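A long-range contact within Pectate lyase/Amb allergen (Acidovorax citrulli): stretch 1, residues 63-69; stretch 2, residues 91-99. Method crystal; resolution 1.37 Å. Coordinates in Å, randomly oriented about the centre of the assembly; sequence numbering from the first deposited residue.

Stretch 1 (63-69) VIAPDGS
Stretch 2 (91-99) VDGQLRPYT

Two type I turns meet here, Ala-65 to Gly-68 and Asp-92 to Leu-95, burying 250 Å² in all, with Gly-68 and Gly-93 in register at 4.1 Å between CA atoms. The first follows strand residues Val-63 and Ile-64, and closes with Gly-68 N to Ala-65 O at 2.8 Å; Ala-65 N to Ser-69 O (2.9 Å) ties its base. The second closes with Leu-95 N to Asp-92 O at 2.9 Å, backed by Asp-92 N to Arg-96 O at 3.0 Å.

Each turn carries an aspartate with chi1 p and chi2 near zero that accepts hydrogen bonds from residues following it: Asp-67 at the third position of its turn, Asp-92 at the first. Asp-67 (67°, 11°) brings OD1 to Ser-69 N at 2.9 Å and to Ser-69 OG at 2.7 Å, the serine also being p. Asp-92 (68°, 16°) offers OD1 to Gln-94 N at 2.8 Å and Arg-96 N at 2.9 Å, while its OD2 forms a salt bridge with Arg-96 NE at 3.4 Å; Arg-96 runs t, t, p to reach it.

Across the contact, backbone carbonyls do the accepting. Pro-66 O takes two hydrogen bonds, from Gly-93 N at 2.9 Å and from Gln-94 NE2 at 3.0 Å. Gln-94 starts out sideways, but m, p and a chi3 of -115° bring its amide back. Tyr-98 points toward the first turn, chi1 -99° lying between wells and chi2 -79°, and its OH donates to Asp-67 O at 2.6 Å, near the ring plane.

Both glycines keep the backbones close. A CB on Gly-93 (phi/psi -66/-12) would lie 2.1 Å from Ala-65 O, a clash; instead its CA makes a CA-H...O contact with that oxygen at 3.4 Å. Gly-68, at 99/-14, already needs glycine for its backbone angles. Ile-64 (m, t) adds an apolar touch, CG2 to Gly-93 CA at 4.1 Å.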

# COMPACT_ATOMS: atom_id res chain seq x y z
N VAL A 63 0.77 -25.48 -21.45
CA VAL A 63 -0.42 -24.98 -22.09
C VAL A 63 -1.16 -24.20 -21.03
O VAL A 63 -1.57 -24.75 -20.00
CB VAL A 63 -1.31 -26.10 -22.67
CG1 VAL A 63 -2.59 -25.51 -23.25
CG2 VAL A 63 -0.54 -26.88 -23.73
N ILE A 64 -1.28 -22.89 -21.25
CA ILE A 64 -1.90 -21.99 -20.29
C ILE A 64 -3.29 -21.67 -20.82
O ILE A 64 -3.44 -21.07 -21.89
CB ILE A 64 -1.05 -20.73 -20.09
CG1 ILE A 64 0.38 -21.14 -19.72
CG2 ILE A 64 -1.71 -19.80 -19.05
CD1 ILE A 64 1.34 -19.97 -19.57
N ALA A 65 -4.30 -22.13 -20.08
CA ALA A 65 -5.69 -22.01 -20.47
C ALA A 65 -6.17 -20.57 -20.41
O ALA A 65 -5.52 -19.74 -19.79
CB ALA A 65 -6.55 -22.90 -19.55
N PRO A 66 -7.33 -20.28 -21.02
CA PRO A 66 -7.90 -18.93 -20.87
C PRO A 66 -8.00 -18.47 -19.41
O PRO A 66 -7.72 -17.29 -19.13
CB PRO A 66 -9.28 -19.08 -21.51
CG PRO A 66 -9.03 -20.10 -22.64
CD PRO A 66 -8.08 -21.11 -22.00
N ASP A 67 -8.32 -19.38 -18.50
CA ASP A 67 -8.42 -18.97 -17.10
C ASP A 67 -7.07 -18.83 -16.39
O ASP A 67 -7.02 -18.38 -15.24
CB ASP A 67 -9.40 -19.84 -16.30
CG ASP A 67 -8.95 -21.29 -16.12
OD1 ASP A 67 -7.79 -21.63 -16.41
OD2 ASP A 67 -9.78 -22.08 -15.65
N GLY A 68 -5.98 -19.18 -17.07
CA GLY A 68 -4.67 -19.07 -16.49
C GLY A 68 -4.12 -20.37 -15.93
O GLY A 68 -2.92 -20.47 -15.67
N SER A 69 -4.97 -21.38 -15.77
CA SER A 69 -4.49 -22.64 -15.22
C SER A 69 -3.53 -23.32 -16.20
O SER A 69 -3.58 -23.09 -17.41
CB SER A 69 -5.65 -23.57 -14.85
OG SER A 69 -6.45 -23.89 -15.95
N VAL A 91 -3.41 -13.03 -12.71
CA VAL A 91 -3.92 -12.71 -14.05
C VAL A 91 -4.29 -13.99 -14.79
O VAL A 91 -3.77 -15.07 -14.48
CB VAL A 91 -2.91 -11.90 -14.89
CG1 VAL A 91 -2.48 -10.64 -14.14
CG2 VAL A 91 -1.70 -12.76 -15.27
N ASP A 92 -5.17 -13.86 -15.77
CA ASP A 92 -5.60 -15.03 -16.54
C ASP A 92 -4.65 -15.31 -17.71
O ASP A 92 -3.56 -14.71 -17.80
CB ASP A 92 -7.07 -14.92 -16.99
CG ASP A 92 -7.30 -13.82 -18.01
OD1 ASP A 92 -6.32 -13.32 -18.61
OD2 ASP A 92 -8.48 -13.46 -18.25
N GLY A 93 -5.03 -16.24 -18.59
CA GLY A 93 -4.19 -16.63 -19.71
C GLY A 93 -3.99 -15.55 -20.75
O GLY A 93 -3.15 -15.70 -21.64
N GLN A 94 -4.77 -14.47 -20.65
CA GLN A 94 -4.67 -13.31 -21.54
C GLN A 94 -3.99 -12.15 -20.80
O GLN A 94 -3.94 -11.04 -21.31
CB GLN A 94 -6.05 -12.87 -22.04
CG GLN A 94 -6.77 -13.91 -22.90
CD GLN A 94 -7.13 -15.21 -22.14
OE1 GLN A 94 -6.62 -16.29 -22.46
NE2 GLN A 94 -8.00 -15.10 -21.13
N LEU A 95 -3.48 -12.42 -19.59
CA LEU A 95 -2.84 -11.41 -18.74
C LEU A 95 -3.83 -10.38 -18.22
O LEU A 95 -3.43 -9.32 -17.76
CB LEU A 95 -1.63 -10.74 -19.42
CG LEU A 95 -0.60 -11.72 -20.00
CD1 LEU A 95 0.55 -10.93 -20.66
CD2 LEU A 95 -0.11 -12.70 -18.94
N ARG A 96 -5.13 -10.70 -18.25
CA ARG A 96 -6.11 -9.79 -17.65
C ARG A 96 -6.13 -9.99 -16.14
O ARG A 96 -6.31 -11.11 -15.67
CB ARG A 96 -7.50 -10.07 -18.20
CG ARG A 96 -8.54 -9.16 -17.55
CD ARG A 96 -9.93 -9.36 -18.13
NE ARG A 96 -10.43 -10.70 -17.88
CZ ARG A 96 -11.55 -11.18 -18.40
NH1 ARG A 96 -12.29 -10.42 -19.19
NH2 ARG A 96 -11.93 -12.43 -18.15
N PRO A 97 -5.95 -8.90 -15.37
CA PRO A 97 -6.03 -9.01 -13.90
C PRO A 97 -7.35 -9.62 -13.44
O PRO A 97 -8.44 -9.22 -13.87
CB PRO A 97 -5.91 -7.55 -13.44
CG PRO A 97 -5.11 -6.89 -14.54
CD PRO A 97 -5.63 -7.53 -15.82
N TYR A 98 -7.24 -10.61 -12.56
CA TYR A 98 -8.42 -11.21 -11.96
C TYR A 98 -9.09 -10.25 -10.98
O TYR A 98 -8.47 -9.29 -10.49
CB TYR A 98 -8.04 -12.49 -11.22
CG TYR A 98 -8.31 -13.73 -12.02
CD1 TYR A 98 -9.61 -14.25 -12.10
CD2 TYR A 98 -7.30 -14.40 -12.70
CE1 TYR A 98 -9.88 -15.40 -12.82
CE2 TYR A 98 -7.57 -15.56 -13.43
CZ TYR A 98 -8.87 -16.05 -13.48
OH TYR A 98 -9.14 -17.22 -14.17
N THR A 99 -10.37 -10.50 -10.73
CA THR A 99 -11.10 -9.85 -9.65
C THR A 99 -11.83 -10.96 -8.92
O THR A 99 -12.01 -12.06 -9.46
CB THR A 99 -12.16 -8.87 -10.20
OG1 THR A 99 -13.18 -9.64 -10.85
CG2 THR A 99 -11.54 -7.85 -11.15